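Local coordinates for HTH-type transcriptional regulator AscG (Escherichia coli, PDB 3BRQ), which represses transcription of the cryptic asc operon as a DNA-binding regulator of the LacI family, at residues H123-N136 and E156-I170. Sequence-based numbering, arbitrary orientation.
Sequences HKQTSFNAVAELIN and ERLAGYKDALAQHGI
S127 reaches across to helix 156-167 and donates a hydrogen bond from OG to R157 O, with OG 2.7 Å from that oxygen, in the carbonyl plane and on a lone pair. OG stands anti to the backbone N (chi1 -177°), and R157 O, already bonded to Y161 N in its own helix, thereby accepts two hydrogen bonds. Nearby, a water bridges the two helices: it donates to T126 OG1, accepts from R157 NH2 at 3.0 Å and lies in the plane of the H123 ring, 3.0 Å from ND1. The outer ends of these side chains are satisfied elsewhere, H123 NE2 by N108 and R157 NH1 by Y31. A second water accepts from K124 N and donates to E156 OE1. The axes approach to 7.0 Å at a crossing angle of -42°, a closeness consistent with the lack of a side chain at G160, whose CA makes a CA-H...O contact of 3.5 Å with K124 O. Helix 123-136 packs on strands 142-145, 203-206 and 231-235, and helix 156-167 reaches the first and last of these through L158 and R157, in one lobe of the periplasmic-binding-protein-like fold. Farther along, F128 enters a hole formed by G160, D163, A164 and Q167, with A164 CB over one ring face. H168 ND1 donates to A164 O at 2.6 Å, which steadies the imidazole while I135 CD1 covers one of its faces, 3.8 Å from the centroid. Beyond H168, G169 closes the helix in a Schellman motif, and I170 CD1 meets I135 CD1 tip to tip.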
loop_
_atom_site.group_PDB
_atom_site.type_symbol
_atom_site.label_atom_id
_atom_site.label_comp_id
_atom_site.label_asym_id
_atom_site.label_seq_id
_atom_site.Cartn_x
_atom_site.Cartn_y
_atom_site.Cartn_z
ATOM N N HIS B 123 -1.079 -20.140 4.337
ATOM C CA HIS B 123 0.057 -19.377 4.887
ATOM C C HIS B 123 0.965 -20.197 5.789
ATOM O O HIS B 123 2.197 -20.065 5.781
ATOM C CB HIS B 123 -0.451 -18.190 5.716
ATOM C CG HIS B 123 -1.212 -17.172 4.927
ATOM N ND1 HIS B 123 -0.673 -16.514 3.835
ATOM C CD2 HIS B 123 -2.464 -16.676 5.091
ATOM C CE1 HIS B 123 -1.560 -15.654 3.373
ATOM N NE2 HIS B 123 -2.653 -15.734 4.116
ATOM N N LYS B 124 0.368 -21.039 6.613
ATOM C CA LYS B 124 1.192 -21.939 7.381
ATOM C C LYS B 124 2.149 -22.769 6.504
ATOM O O LYS B 124 3.377 -22.777 6.732
ATOM C CB LYS B 124 0.345 -22.815 8.280
ATOM C CG LYS B 124 1.199 -23.665 9.192
ATOM C CD LYS B 124 0.320 -24.707 9.865
ATOM C CE LYS B 124 1.013 -25.100 11.119
ATOM N NZ LYS B 124 0.737 -26.487 11.618
ATOM N N GLN B 125 1.608 -23.421 5.485
ATOM C CA GLN B 125 2.438 -24.219 4.575
ATOM C C GLN B 125 3.503 -23.399 3.873
ATOM O O GLN B 125 4.669 -23.844 3.794
ATOM C CB GLN B 125 1.593 -24.931 3.510
ATOM C CG GLN B 125 2.375 -26.036 2.721
ATOM C CD GLN B 125 2.882 -27.175 3.609
ATOM O OE1 GLN B 125 2.123 -27.729 4.405
ATOM N NE2 GLN B 125 4.176 -27.516 3.490
ATOM N N THR B 126 3.131 -22.189 3.416
ATOM C CA THR B 126 4.128 -21.335 2.736
ATOM C C THR B 126 5.255 -21.027 3.661
ATOM O O THR B 126 6.402 -20.952 3.231
ATOM C CB THR B 126 3.544 -20.015 2.264
ATOM O OG1 THR B 126 3.133 -19.265 3.416
ATOM C CG2 THR B 126 2.322 -20.267 1.435
ATOM N N SER B 127 4.949 -20.813 4.953
ATOM C CA SER B 127 6.028 -20.477 5.870
ATOM C C SER B 127 6.878 -21.717 6.104
ATOM O O SER B 127 8.119 -21.654 6.069
ATOM C CB SER B 127 5.450 -19.948 7.182
ATOM O OG SER B 127 6.484 -19.554 8.048
ATOM N N PHE B 128 6.203 -22.825 6.387
ATOM C CA PHE B 128 6.891 -24.117 6.552
ATOM C C PHE B 128 7.834 -24.315 5.380
ATOM O O PHE B 128 8.996 -24.596 5.601
ATOM C CB PHE B 128 5.894 -25.254 6.584
ATOM C CG PHE B 128 6.525 -26.617 6.860
ATOM C CD1 PHE B 128 6.387 -27.210 8.090
ATOM C CD2 PHE B 128 7.228 -27.294 5.861
ATOM C CE1 PHE B 128 6.945 -28.497 8.332
ATOM C CE2 PHE B 128 7.800 -28.555 6.076
ATOM C CZ PHE B 128 7.665 -29.147 7.318
ATOM N N ASN B 129 7.352 -24.058 4.148
ATOM C CA ASN B 129 8.179 -24.261 2.936
ATOM C C ASN B 129 9.396 -23.378 2.849
ATOM O O ASN B 129 10.442 -23.851 2.458
ATOM C CB ASN B 129 7.375 -24.058 1.651
ATOM C CG ASN B 129 6.377 -25.117 1.418
ATOM O OD1 ASN B 129 6.353 -26.176 2.067
ATOM N ND2 ASN B 129 5.506 -24.835 0.493
ATOM N N ALA B 130 9.263 -22.101 3.215
ATOM C CA ALA B 130 10.409 -21.161 3.204
ATOM C C ALA B 130 11.457 -21.540 4.274
ATOM O O ALA B 130 12.643 -21.661 3.995
ATOM C CB ALA B 130 9.897 -19.698 3.370
ATOM N N VAL B 131 10.998 -21.837 5.481
ATOM C CA VAL B 131 11.874 -22.294 6.541
ATOM C C VAL B 131 12.569 -23.636 6.180
ATOM O O VAL B 131 13.784 -23.782 6.413
ATOM C CB VAL B 131 11.139 -22.367 7.922
ATOM C CG1 VAL B 131 12.060 -22.939 9.061
ATOM C CG2 VAL B 131 10.562 -20.987 8.308
ATOM N N ALA B 132 11.826 -24.581 5.617
ATOM C CA ALA B 132 12.377 -25.908 5.246
ATOM C C ALA B 132 13.472 -25.752 4.201
ATOM O O ALA B 132 14.464 -26.482 4.217
ATOM C CB ALA B 132 11.285 -26.850 4.739
ATOM N N GLU B 133 13.306 -24.769 3.336
ATOM C CA GLU B 133 14.298 -24.442 2.332
ATOM C C GLU B 133 15.580 -23.925 2.963
ATOM O O GLU B 133 16.691 -24.277 2.517
ATOM C CB GLU B 133 13.740 -23.417 1.365
ATOM C CG GLU B 133 14.706 -23.094 0.206
ATOM C CD GLU B 133 14.032 -22.558 -1.033
ATOM O OE1 GLU B 133 14.762 -21.969 -1.884
ATOM O OE2 GLU B 133 12.795 -22.731 -1.184
ATOM N N LEU B 134 15.443 -23.096 4.011
ATOM C CA LEU B 134 16.599 -22.656 4.746
ATOM C C LEU B 134 17.263 -23.830 5.405
ATOM O O LEU B 134 18.483 -23.958 5.292
ATOM C CB LEU B 134 16.252 -21.569 5.804
ATOM C CG LEU B 134 15.731 -20.247 5.281
ATOM C CD1 LEU B 134 15.202 -19.320 6.427
ATOM C CD2 LEU B 134 16.750 -19.501 4.451
ATOM N N ILE B 135 16.504 -24.675 6.110
ATOM C CA ILE B 135 17.087 -25.845 6.792
ATOM C C ILE B 135 17.838 -26.780 5.826
ATOM O O ILE B 135 18.958 -27.242 6.114
ATOM C CB ILE B 135 16.053 -26.669 7.578
ATOM C CG1 ILE B 135 15.371 -25.804 8.657
ATOM C CG2 ILE B 135 16.730 -27.956 8.196
ATOM C CD1 ILE B 135 14.150 -26.443 9.334
ATOM N N ASN B 136 17.241 -27.045 4.672
ATOM C CA ASN B 136 17.883 -27.920 3.675
ATOM C C ASN B 136 19.077 -27.273 2.971
ATOM O O ASN B 136 19.957 -28.001 2.487
ATOM C CB ASN B 136 16.853 -28.466 2.680
ATOM C CG ASN B 136 15.876 -29.431 3.337
ATOM O OD1 ASN B 136 14.647 -29.228 3.273
ATOM N ND2 ASN B 136 16.408 -30.468 4.009
ATOM N N GLU B 156 -0.440 -17.992 11.519
ATOM C CA GLU B 156 -0.165 -19.142 10.625
ATOM C C GLU B 156 1.304 -19.223 10.215
ATOM O O GLU B 156 1.931 -20.308 10.260
ATOM C CB GLU B 156 -1.030 -19.006 9.380
ATOM C CG GLU B 156 -2.527 -19.246 9.694
ATOM C CD GLU B 156 -2.691 -20.562 10.444
ATOM O OE1 GLU B 156 -2.579 -21.638 9.790
ATOM O OE2 GLU B 156 -2.871 -20.525 11.690
ATOM N N ARG B 157 1.887 -18.075 9.862
ATOM C CA ARG B 157 3.308 -18.049 9.493
ATOM C C ARG B 157 4.210 -18.510 10.643
ATOM O O ARG B 157 5.232 -19.184 10.454
ATOM C CB ARG B 157 3.724 -16.639 8.973
ATOM C CG ARG B 157 3.020 -16.337 7.645
ATOM C CD ARG B 157 3.431 -14.914 7.014
ATOM N NE ARG B 157 2.712 -14.817 5.758
ATOM C CZ ARG B 157 2.442 -13.679 5.115
ATOM N NH1 ARG B 157 2.739 -12.499 5.680
ATOM N NH2 ARG B 157 1.789 -13.744 3.961
ATOM N N LEU B 158 3.875 -18.065 11.839
ATOM C CA LEU B 158 4.660 -18.423 12.984
ATOM C C LEU B 158 4.519 -19.919 13.210
ATOM O O LEU B 158 5.506 -20.579 13.484
ATOM C CB LEU B 158 4.198 -17.642 14.233
ATOM C CG LEU B 158 4.829 -17.963 15.599
ATOM C CD1 LEU B 158 6.356 -17.899 15.581
ATOM C CD2 LEU B 158 4.322 -16.967 16.673
ATOM N N ALA B 159 3.313 -20.419 13.118
ATOM C CA ALA B 159 3.049 -21.877 13.311
ATOM C C ALA B 159 3.863 -22.697 12.282
ATOM O O ALA B 159 4.399 -23.727 12.611
ATOM C CB ALA B 159 1.559 -22.140 13.133
ATOM N N GLY B 160 4.016 -22.170 11.053
ATOM C CA GLY B 160 4.747 -22.879 10.002
ATOM C C GLY B 160 6.241 -22.889 10.279
ATOM O O GLY B 160 6.914 -23.854 9.991
ATOM N N TYR B 161 6.779 -21.777 10.785
ATOM C CA TYR B 161 8.113 -21.777 11.352
ATOM C C TYR B 161 8.307 -22.858 12.457
ATOM O O TYR B 161 9.260 -23.615 12.381
ATOM C CB TYR B 161 8.429 -20.374 11.869
ATOM C CG TYR B 161 9.675 -20.256 12.728
ATOM C CD1 TYR B 161 10.953 -20.219 12.145
ATOM C CD2 TYR B 161 9.577 -20.158 14.114
ATOM C CE1 TYR B 161 12.111 -20.080 12.945
ATOM C CE2 TYR B 161 10.726 -20.002 14.920
ATOM C CZ TYR B 161 11.976 -19.991 14.335
ATOM O OH TYR B 161 13.107 -19.834 15.113
ATOM N N LYS B 162 7.502 -22.883 13.504
ATOM C CA LYS B 162 7.730 -23.861 14.590
ATOM C C LYS B 162 7.610 -25.287 14.041
ATOM O O LYS B 162 8.402 -26.176 14.414
ATOM C CB LYS B 162 6.703 -23.668 15.719
ATOM C CG LYS B 162 6.826 -22.269 16.397
ATOM C CD LYS B 162 5.723 -22.052 17.412
ATOM C CE LYS B 162 6.080 -20.995 18.474
ATOM N NZ LYS B 162 4.821 -20.637 19.244
ATOM N N ASP B 163 6.639 -25.511 13.151
ATOM C CA ASP B 163 6.463 -26.892 12.572
ATOM C C ASP B 163 7.667 -27.340 11.739
ATOM O O ASP B 163 8.068 -28.492 11.829
ATOM C CB ASP B 163 5.162 -26.996 11.765
ATOM C CG ASP B 163 4.737 -28.481 11.454
ATOM O OD1 ASP B 163 4.998 -29.433 12.250
ATOM O OD2 ASP B 163 4.087 -28.671 10.405
ATOM N N ALA B 164 8.216 -26.448 10.909
ATOM C CA ALA B 164 9.422 -26.723 10.129
ATOM C C ALA B 164 10.634 -27.064 10.995
ATOM O O ALA B 164 11.321 -28.066 10.721
ATOM C CB ALA B 164 9.743 -25.553 9.141
ATOM N N LEU B 165 10.870 -26.302 12.071
ATOM C CA LEU B 165 11.901 -26.705 13.026
ATOM C C LEU B 165 11.625 -28.092 13.629
ATOM O O LEU B 165 12.505 -28.949 13.658
ATOM C CB LEU B 165 11.994 -25.742 14.200
ATOM C CG LEU B 165 12.311 -24.278 13.987
ATOM C CD1 LEU B 165 12.732 -23.639 15.319
ATOM C CD2 LEU B 165 13.347 -24.084 12.908
ATOM N N ALA B 166 10.425 -28.292 14.136
ATOM C CA ALA B 166 10.168 -29.530 14.918
ATOM C C ALA B 166 10.287 -30.776 13.985
ATOM O O ALA B 166 10.893 -31.817 14.372
ATOM C CB ALA B 166 8.796 -29.476 15.564
ATOM N N GLN B 167 9.728 -30.656 12.777
ATOM C CA GLN B 167 9.825 -31.719 11.760
ATOM C C GLN B 167 11.248 -32.026 11.284
ATOM O O GLN B 167 11.504 -33.123 10.814
ATOM C CB GLN B 167 8.926 -31.430 10.558
ATOM C CG GLN B 167 7.440 -31.684 10.807
ATOM C CD GLN B 167 6.652 -31.838 9.506
ATOM O OE1 GLN B 167 7.093 -32.519 8.565
ATOM N NE2 GLN B 167 5.468 -31.211 9.449
ATOM N N HIS B 168 12.176 -31.085 11.430
ATOM C CA HIS B 168 13.576 -31.330 11.081
ATOM C C HIS B 168 14.456 -31.581 12.294
ATOM O O HIS B 168 15.669 -31.530 12.191
ATOM C CB HIS B 168 14.150 -30.173 10.274
ATOM C CG HIS B 168 13.524 -29.992 8.928
ATOM N ND1 HIS B 168 12.272 -29.437 8.755
ATOM C CD2 HIS B 168 13.989 -30.268 7.683
ATOM C CE1 HIS B 168 11.990 -29.386 7.464
ATOM N NE2 HIS B 168 13.013 -29.890 6.794
ATOM N N GLY B 169 13.846 -31.860 13.438
ATOM C CA GLY B 169 14.578 -32.241 14.645
ATOM C C GLY B 169 15.391 -31.089 15.213
ATOM O O GLY B 169 16.463 -31.305 15.802
ATOM N N ILE B 170 14.899 -29.864 15.008
ATOM C CA ILE B 170 15.506 -28.654 15.604
ATOM C C ILE B 170 14.689 -28.134 16.767
ATOM O O ILE B 170 13.502 -27.856 16.632
ATOM C CB ILE B 170 15.645 -27.480 14.591
ATOM C CG1 ILE B 170 16.539 -27.904 13.435
ATOM C CG2 ILE B 170 16.231 -26.278 15.298
ATOM C CD1 ILE B 170 16.610 -26.923 12.280
HETATM O O HOH W 1 2.242 -16.679 3.327
HETATM O O HOH W 2 -2.401 -21.642 7.085
#